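Local atomic coordinates of glycosyl hydrolase, family 38 (Enterococcus faecalis, PDB entry 5KBP), a protein that is probably an alpha-mannosidase of glycoside hydrolase family 38, cleaving alpha-linked mannose from carbohydrates. Residues V12-W17 / N192-G197; S202-A207 / N250-E255; M229-G232 / V238-D241. All blocks are in the same frame, centred on the assembly; numbering follows the deposited sequence.

Contact 1 (V12-W17 / N192-G197); sequences VSHSHW and NWYSNG
Tyr-194 makes the whole of this contact, meeting His-14 with its backbone carbonyl and His-16 with its ring. In the loop 192-197, Trp-193 lays its indole against the Tyr-194 phenol: Tyr-194 CE2 sits over one indole face while Trp-193 NE1 sits over the rim of the phenol. At Tyr-194 the carbonyl comes first. Its O accepts a hydrogen bond of 2.9 Å from NE2 of His-14, with an N-H...O angle of 146°. The acceptor lies near the imidazole plane at the ring edge, and the donor stands nearly along the C=O axis; since a carbonyl oxygen can only accept, NE2 must carry the hydrogen of this bond. Beyond the carbonyl, Tyr-194 CD1 is 4.0 Å from His-14 CE1, and the two side chains cross at about a right angle.

The two histidines follow on from strand 7-13, the middle strand of a parallel three-stranded sheet. Their His-Ser-His-Trp sequence begins the family 38 N-terminal motif, which in relatives contributes to the metal site of the catalytic centre; this is consistent with a place beside the active site, although no metal contact of His-16 is established here.

Further out, the Tyr-194 ring reaches His-16, with Tyr-194 CE1 3.9 Å from His-16 CB and Tyr-194 CZ over one imidazole face. The ring centroids are 4.9 Å apart and the planes inclined by 39°, an oblique pairing. A trans first torsion of His-16 (chi1 -177°) turns the imidazole to this side. Asp-234 ties the pair together, one carboxylate oxygen bonded to His-16 ND1 and the other to Tyr-194 OH, which should limit rotation of both rings. Asn-196 then anchors the loop to strand 226-231: its OD1 accepts from Met-230 N, and its ND2 is bonded to Leu-228 O.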
loop_
_atom_site.group_PDB
_atom_site.type_symbol
_atom_site.label_atom_id
_atom_site.label_comp_id
_atom_site.label_asym_id
_atom_site.label_seq_id
_atom_site.Cartn_x
_atom_site.Cartn_y
_atom_site.Cartn_z
ATOM N N VAL A 12 9.350 29.664 -20.051
ATOM C CA VAL A 12 9.765 28.327 -19.644
ATOM C C VAL A 12 8.510 27.487 -19.452
ATOM O O VAL A 12 7.750 27.698 -18.498
ATOM C CB VAL A 12 10.615 28.357 -18.367
ATOM C CG1 VAL A 12 10.925 26.940 -17.898
ATOM C CG2 VAL A 12 11.900 29.140 -18.603
ATOM N N SER A 13 8.288 26.536 -20.355
ATOM C CA SER A 13 7.172 25.612 -20.223
ATOM C C SER A 13 7.481 24.563 -19.161
ATOM O O SER A 13 8.609 24.071 -19.064
ATOM C CB SER A 13 6.870 24.941 -21.561
ATOM O OG SER A 13 6.452 25.894 -22.522
ATOM N N HIS A 14 6.472 24.225 -18.367
ATOM C CA HIS A 14 6.647 23.304 -17.251
ATOM C C HIS A 14 5.278 22.788 -16.833
ATOM O O HIS A 14 4.253 23.119 -17.436
ATOM C CB HIS A 14 7.343 23.988 -16.074
ATOM C CG HIS A 14 6.432 24.862 -15.270
ATOM N ND1 HIS A 14 5.796 24.423 -14.128
ATOM C CD2 HIS A 14 6.031 26.141 -15.456
ATOM C CE1 HIS A 14 5.051 25.399 -13.639
ATOM N NE2 HIS A 14 5.178 26.453 -14.425
ATOM N N SER A 15 5.273 21.971 -15.784
ATOM C CA SER A 15 4.030 21.557 -15.139
ATOM C C SER A 15 4.377 21.130 -13.720
ATOM O O SER A 15 5.056 20.115 -13.530
ATOM C CB SER A 15 3.357 20.426 -15.908
ATOM O OG SER A 15 2.093 20.120 -15.346
ATOM N N HIS A 16 3.934 21.909 -12.736
ATOM C CA HIS A 16 4.133 21.551 -11.335
ATOM C C HIS A 16 3.254 20.352 -11.009
ATOM O O HIS A 16 2.031 20.480 -10.902
ATOM C CB HIS A 16 3.806 22.734 -10.431
ATOM C CG HIS A 16 4.057 22.470 -8.979
ATOM N ND1 HIS A 16 3.041 22.344 -8.058
ATOM C CD2 HIS A 16 5.212 22.299 -8.293
ATOM C CE1 HIS A 16 3.558 22.111 -6.865
ATOM N NE2 HIS A 16 4.873 22.078 -6.980
ATOM N N TRP A 17 3.869 19.185 -10.851
ATOM C CA TRP A 17 3.136 17.926 -10.770
ATOM C C TRP A 17 3.197 17.374 -9.348
ATOM O O TRP A 17 4.139 16.671 -8.977
ATOM C CB TRP A 17 3.675 16.917 -11.765
ATOM C CG TRP A 17 2.725 15.802 -11.967
ATOM C CD1 TRP A 17 2.731 14.593 -11.336
ATOM C CD2 TRP A 17 1.588 15.799 -12.835
ATOM N NE1 TRP A 17 1.677 13.829 -11.773
ATOM C CE2 TRP A 17 0.960 14.549 -12.693
ATOM C CE3 TRP A 17 1.046 16.731 -13.726
ATOM C CZ2 TRP A 17 -0.184 14.206 -13.407
ATOM C CZ3 TRP A 17 -0.090 16.386 -14.436
ATOM C CH2 TRP A 17 -0.691 15.135 -14.272
ATOM N N ASN A 192 5.445 36.673 -9.296
ATOM C CA ASN A 192 4.087 36.527 -9.802
ATOM C C ASN A 192 3.683 35.059 -9.896
ATOM O O ASN A 192 2.929 34.673 -10.793
ATOM C CB ASN A 192 3.942 37.216 -11.157
ATOM C CG ASN A 192 3.784 38.717 -11.031
ATOM O OD1 ASN A 192 2.684 39.218 -10.796
ATOM N ND2 ASN A 192 4.883 39.445 -11.187
ATOM N N TRP A 193 4.200 34.234 -8.979
ATOM C CA TRP A 193 3.914 32.804 -8.897
ATOM C C TRP A 193 4.454 32.055 -10.111
ATOM O O TRP A 193 4.818 32.670 -11.118
ATOM C CB TRP A 193 2.408 32.567 -8.731
ATOM C CG TRP A 193 2.061 31.282 -8.046
ATOM C CD1 TRP A 193 1.242 30.298 -8.518
ATOM C CD2 TRP A 193 2.522 30.837 -6.762
ATOM N NE1 TRP A 193 1.162 29.272 -7.609
ATOM C CE2 TRP A 193 1.940 29.578 -6.523
ATOM C CE3 TRP A 193 3.370 31.384 -5.792
ATOM C CZ2 TRP A 193 2.176 28.855 -5.354
ATOM C CZ3 TRP A 193 3.605 30.664 -4.634
ATOM C CH2 TRP A 193 3.012 29.413 -4.426
ATOM N N TYR A 194 4.526 30.725 -10.022
ATOM C CA TYR A 194 5.016 29.913 -11.129
ATOM C C TYR A 194 3.956 29.665 -12.198
ATOM O O TYR A 194 4.056 28.683 -12.943
ATOM C CB TYR A 194 5.568 28.578 -10.612
ATOM C CG TYR A 194 4.623 27.784 -9.731
ATOM C CD1 TYR A 194 3.574 27.053 -10.278
ATOM C CD2 TYR A 194 4.800 27.742 -8.354
ATOM C CE1 TYR A 194 2.716 26.320 -9.476
ATOM C CE2 TYR A 194 3.950 27.010 -7.546
ATOM C CZ TYR A 194 2.910 26.302 -8.111
ATOM O OH TYR A 194 2.063 25.574 -7.305
ATOM N N SER A 195 2.951 30.537 -12.296
ATOM C CA SER A 195 1.877 30.377 -13.265
ATOM C C SER A 195 1.580 31.659 -14.033
ATOM O O SER A 195 0.530 31.747 -14.680
ATOM C CB SER A 195 0.601 29.890 -12.572
ATOM O OG SER A 195 0.222 30.773 -11.530
ATOM N N ASN A 196 2.472 32.652 -13.981
ATOM C CA ASN A 196 2.194 33.927 -14.636
ATOM C C ASN A 196 2.106 33.776 -16.149
ATOM O O ASN A 196 1.390 34.540 -16.806
ATOM C CB ASN A 196 3.265 34.954 -14.266
ATOM C CG ASN A 196 4.648 34.546 -14.731
ATOM O OD1 ASN A 196 4.996 33.366 -14.724
ATOM N ND2 ASN A 196 5.446 35.525 -15.143
ATOM N N GLY A 197 2.814 32.803 -16.717
ATOM C CA GLY A 197 2.789 32.601 -18.152
ATOM C C GLY A 197 1.955 31.415 -18.589
ATOM O O GLY A 197 2.177 30.860 -19.669
#

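Contact 2 (S202-A207 / N250-E255); sequences SEKEAA and NELFPE
The first turn of helix 204-219 meets the end of helix 242-252 where the backbones come nearest at Lys-204 and Leu-252, whose CA atoms are 7.8 Å apart.

One methyl group does most of the touching. Leu-252 CD1 comes within 3.7 Å of the carbonyl oxygen Lys-204 O, and lies 4.1 Å from Lys-204 CG and the same distance from Ala-207 CB. It therefore spans almost one turn, resting against residues three apart on the same face. Leu-252 holds CG beside its backbone N and opposite the carbonyl carbon (chi1 -65°), with the CA-CB bond directed at the other helix. Lys-204 contributes the aliphatic root of its chain; its NZ forms a salt bridge with Glu-205 OE1 at 3.4 Å, its hydrogen bond weak.

Past the helix end, the Phe-253 ring presents an edge to Ala-207, with Phe-253 CE2 4.2 Å from Ala-207 O, which lies near the ring plane. No hydrogen bond crosses, so the evidence is for van der Waals packing alone. Phe-253 and Tyr-256 are calcium-site residues in a crystal structure of this protein, their side chains about 4 Å apart; no calcium is bound to this chain.

The two helices thus pack end against start, flanking strand 226-231 in chain order. Along them, Ala-207 also touches Leu-248 of helix 242-252, while Leu-252 packs on Ile-208 and Phe-253 on Lys-212 of helix 204-219. Asn-250 OD1, bonded to Phe-258 N, joins helix 242-252 to strand 256-260, to which it leads.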
loop_
_atom_site.group_PDB
_atom_site.type_symbol
_atom_site.label_atom_id
_atom_site.label_comp_id
_atom_site.label_asym_id
_atom_site.label_seq_id
_atom_site.Cartn_x
_atom_site.Cartn_y
_atom_site.Cartn_z
ATOM N N SER A 202 -2.965 32.371 -28.275
ATOM C CA SER A 202 -2.491 32.324 -29.649
ATOM C C SER A 202 -3.420 33.066 -30.605
ATOM O O SER A 202 -3.411 32.793 -31.809
ATOM C CB SER A 202 -2.312 30.874 -30.100
ATOM O OG SER A 202 -3.543 30.174 -30.069
ATOM N N GLU A 203 -4.230 33.986 -30.088
ATOM C CA GLU A 203 -5.088 34.835 -30.897
ATOM C C GLU A 203 -4.765 36.295 -30.610
ATOM O O GLU A 203 -4.389 36.654 -29.490
ATOM C CB GLU A 203 -6.570 34.554 -30.629
ATOM C CG GLU A 203 -7.025 33.168 -31.064
ATOM C CD GLU A 203 -6.709 32.880 -32.521
ATOM O OE1 GLU A 203 -6.092 31.831 -32.805
ATOM O OE2 GLU A 203 -7.074 33.706 -33.384
ATOM N N LYS A 204 -4.924 37.133 -31.636
ATOM C CA LYS A 204 -4.410 38.500 -31.591
ATOM C C LYS A 204 -5.002 39.288 -30.428
ATOM O O LYS A 204 -4.270 39.813 -29.581
ATOM C CB LYS A 204 -4.698 39.207 -32.918
ATOM C CG LYS A 204 -4.230 40.652 -32.961
ATOM C CD LYS A 204 -4.511 41.278 -34.317
ATOM C CE LYS A 204 -3.948 42.685 -34.402
ATOM N NZ LYS A 204 -4.514 43.575 -33.351
ATOM N N GLU A 205 -6.333 39.388 -30.374
ATOM C CA GLU A 205 -6.974 40.238 -29.374
ATOM C C GLU A 205 -6.693 39.744 -27.960
ATOM O O GLU A 205 -6.374 40.536 -27.066
ATOM C CB GLU A 205 -8.479 40.306 -29.628
ATOM C CG GLU A 205 -8.864 41.039 -30.900
ATOM C CD GLU A 205 -8.250 42.422 -30.980
ATOM O OE1 GLU A 205 -7.480 42.678 -31.929
ATOM O OE2 GLU A 205 -8.532 43.251 -30.090
ATOM N N ALA A 206 -6.807 38.433 -27.739
ATOM C CA ALA A 206 -6.550 37.885 -26.411
ATOM C C ALA A 206 -5.090 38.052 -26.009
ATOM O O ALA A 206 -4.787 38.255 -24.828
ATOM C CB ALA A 206 -6.950 36.413 -26.362
ATOM N N ALA A 207 -4.171 37.975 -26.975
ATOM C CA ALA A 207 -2.750 38.090 -26.656
ATOM C C ALA A 207 -2.391 39.498 -26.199
ATOM O O ALA A 207 -1.538 39.669 -25.321
ATOM C CB ALA A 207 -1.904 37.692 -27.863
ATOM N N ASN A 250 5.970 37.922 -30.505
ATOM C CA ASN A 250 7.046 38.657 -31.163
ATOM C C ASN A 250 6.515 39.531 -32.289
ATOM O O ASN A 250 7.080 40.595 -32.570
ATOM C CB ASN A 250 8.098 37.684 -31.701
ATOM C CG ASN A 250 8.951 37.079 -30.604
ATOM O OD1 ASN A 250 9.461 37.788 -29.736
ATOM N ND2 ASN A 250 9.110 35.761 -30.636
ATOM N N GLU A 251 5.431 39.103 -32.938
ATOM C CA GLU A 251 4.852 39.887 -34.022
ATOM C C GLU A 251 4.107 41.105 -33.489
ATOM O O GLU A 251 4.145 42.179 -34.101
ATOM C CB GLU A 251 3.920 39.001 -34.850
ATOM C CG GLU A 251 3.001 39.747 -35.799
ATOM C CD GLU A 251 1.895 38.863 -36.338
ATOM O OE1 GLU A 251 1.887 37.657 -36.013
ATOM O OE2 GLU A 251 1.030 39.372 -37.082
ATOM N N LEU A 252 3.439 40.964 -32.342
ATOM C CA LEU A 252 2.586 42.038 -31.842
ATOM C C LEU A 252 3.368 43.084 -31.056
ATOM O O LEU A 252 3.052 44.276 -31.129
ATOM C CB LEU A 252 1.465 41.460 -30.978
ATOM C CG LEU A 252 0.456 40.559 -31.693
ATOM C CD1 LEU A 252 -0.776 40.326 -30.829
ATOM C CD2 LEU A 252 0.073 41.147 -33.041
ATOM N N PHE A 253 4.382 42.672 -30.295
ATOM C CA PHE A 253 5.074 43.597 -29.401
ATOM C C PHE A 253 6.513 43.812 -29.850
ATOM O O PHE A 253 7.391 42.989 -29.545
ATOM C CB PHE A 253 5.025 43.081 -27.961
ATOM C CG PHE A 253 3.636 43.042 -27.390
ATOM C CD1 PHE A 253 3.105 44.152 -26.752
ATOM C CD2 PHE A 253 2.852 41.907 -27.511
ATOM C CE1 PHE A 253 1.825 44.126 -26.235
ATOM C CE2 PHE A 253 1.570 41.873 -26.995
ATOM C CZ PHE A 253 1.057 42.984 -26.355
ATOM N N PRO A 254 6.809 44.903 -30.560
ATOM C CA PRO A 254 8.170 45.095 -31.088
ATOM C C PRO A 254 9.198 45.448 -30.029
ATOM O O PRO A 254 10.395 45.238 -30.264
ATOM C CB PRO A 254 8.000 46.244 -32.095
ATOM C CG PRO A 254 6.513 46.365 -32.320
ATOM C CD PRO A 254 5.882 45.938 -31.039
ATOM N N GLU A 255 8.782 45.982 -28.882
ATOM C CA GLU A 255 9.721 46.364 -27.833
ATOM C C GLU A 255 10.187 45.184 -26.991
ATOM O O GLU A 255 10.988 45.380 -26.070
ATOM C CB GLU A 255 9.093 47.427 -26.929
#

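Contact 3 (M229-G232 / V238-D241); sequences MMNG and VQRD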
loop_
_atom_site.group_PDB
_atom_site.type_symbol
_atom_site.label_atom_id
_atom_site.label_comp_id
_atom_site.label_asym_id
_atom_site.label_seq_id
_atom_site.Cartn_x
_atom_site.Cartn_y
_atom_site.Cartn_z
ATOM N N MET A 229 8.712 34.167 -17.668
ATOM C CA MET A 229 7.310 33.777 -17.760
ATOM C C MET A 229 7.224 32.266 -17.581
ATOM O O MET A 229 7.755 31.511 -18.403
ATOM C CB MET A 229 6.702 34.194 -19.099
ATOM C CG MET A 229 6.735 35.688 -19.372
ATOM S SD MET A 229 5.791 36.658 -18.185
ATOM C CE MET A 229 4.166 35.930 -18.367
ATOM N N MET A 230 6.564 31.831 -16.513
ATOM C CA MET A 230 6.435 30.412 -16.203
ATOM C C MET A 230 5.186 29.869 -16.889
ATOM O O MET A 230 4.060 30.135 -16.455
ATOM C CB MET A 230 6.386 30.197 -14.693
ATOM C CG MET A 230 7.674 30.592 -13.986
ATOM S SD MET A 230 9.095 29.642 -14.565
ATOM C CE MET A 230 8.587 27.986 -14.111
ATOM N N ASN A 231 5.389 29.098 -17.958
ATOM C CA ASN A 231 4.298 28.605 -18.798
ATOM C C ASN A 231 3.826 27.254 -18.261
ATOM O O ASN A 231 4.172 26.184 -18.767
ATOM C CB ASN A 231 4.752 28.529 -20.251
ATOM C CG ASN A 231 3.728 27.879 -21.155
ATOM O OD1 ASN A 231 4.012 26.872 -21.802
ATOM N ND2 ASN A 231 2.529 28.447 -21.203
ATOM N N GLY A 232 3.017 27.318 -17.212
ATOM C CA GLY A 232 2.486 26.115 -16.600
ATOM C C GLY A 232 1.902 26.417 -15.239
ATOM O O GLY A 232 1.929 27.555 -14.760
ATOM N N VAL A 238 0.672 20.297 -21.131
ATOM C CA VAL A 238 1.603 21.142 -21.866
ATOM C C VAL A 238 0.857 21.852 -22.990
ATOM O O VAL A 238 0.046 21.245 -23.704
ATOM C CB VAL A 238 2.787 20.315 -22.393
ATOM C CG1 VAL A 238 2.314 19.201 -23.325
ATOM C CG2 VAL A 238 3.803 21.216 -23.081
ATOM N N GLN A 239 1.105 23.151 -23.131
ATOM C CA GLN A 239 0.406 23.962 -24.122
ATOM C C GLN A 239 0.865 23.560 -25.519
ATOM O O GLN A 239 1.999 23.845 -25.916
ATOM C CB GLN A 239 0.662 25.444 -23.861
ATOM C CG GLN A 239 -0.036 26.375 -24.832
ATOM C CD GLN A 239 0.150 27.833 -24.472
ATOM O OE1 GLN A 239 0.477 28.166 -23.332
ATOM N NE2 GLN A 239 -0.053 28.714 -25.444
ATOM N N ARG A 240 -0.021 22.897 -26.266
ATOM C CA ARG A 240 0.357 22.349 -27.564
ATOM C C ARG A 240 0.673 23.438 -28.582
ATOM O O ARG A 240 1.486 23.217 -29.486
ATOM C CB ARG A 240 -0.753 21.436 -28.084
ATOM C CG ARG A 240 -0.716 20.033 -27.500
ATOM C CD ARG A 240 -2.042 19.312 -27.676
ATOM N NE ARG A 240 -1.878 17.862 -27.648
ATOM C CZ ARG A 240 -2.869 16.998 -27.451
ATOM N NH1 ARG A 240 -4.104 17.437 -27.250
ATOM N NH2 ARG A 240 -2.622 15.695 -27.447
ATOM N N ASP A 241 0.049 24.610 -28.458
ATOM C CA ASP A 241 0.264 25.713 -29.387
ATOM C C ASP A 241 1.199 26.776 -28.818
ATOM O O ASP A 241 1.075 27.958 -29.160
ATOM C CB ASP A 241 -1.073 26.339 -29.784
ATOM C CG ASP A 241 -1.844 26.870 -28.591
ATOM O OD1 ASP A 241 -1.775 26.245 -27.513
ATOM O OD2 ASP A 241 -2.516 27.913 -28.729
#
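Asn-231 meets Gln-239 in the first loop of a beta-alpha-beta crossover, in which strand 226-231 leads through helix 242-252 to the parallel strand 256-260, with strand 7-13 between the two in the sheet. An inverse gamma turn centred on Asn-231 ends strand 226-231, indicated by the weak bond from Gly-232 N to Met-230 O, 3.1 Å. Across the contact, Asn-231 ND2 donates to Gln-239 OE1 over 3.0 Å with an N-H...O angle of 152°. The donor is tilted out of the glutamine carbonyl plane, and the amide planes stand 63° apart, so the amides do not stack. Gln-239 reaches this position with an extended chain, CG lying opposite the backbone N (chi1 -179°).

Both polar groups have further partners. Asn-231 ND2 also donates to Gly-197 O, and its OD1 is bonded to Ser-13 OG, which fixes the orientation of the buried amide. Gln-239 OE1 accepts from Ile-200 N as well, so two donors grip one oxygen.

Met-229 packs on helix 204-219 and Val-238 on helix 25-45. Asp-241 precedes helix 242-252 at the N-cap position without a capping bond from its side chain; its OD2 is bonded to Ser-202 OG.

How the contacts relate
All three contacts belong to the family 38 N-terminal domain. Contacts 1 and 3 have centres 8 Å apart and share the parallel sheet, where Val-12 O and Asn-231 N, 2.8 Å apart, probably form a hydrogen bond between neighbouring strands. Contact 2 lies farther out, its centre 16 Å from contact 3 and 20 Å from contact 1. It touches contact 3 through a probable hydrogen bond, Ser-202 OG to Asp-241 OD2, 2.8 Å, but does not touch contact 1, the nearest atoms being about 10 Å apart. The calcium-site residue Phe-253 belongs to contact 2; contacts 1 and 3 lie away from that site, and contact 1, holding the family histidine motif, is probably the one nearest catalysis.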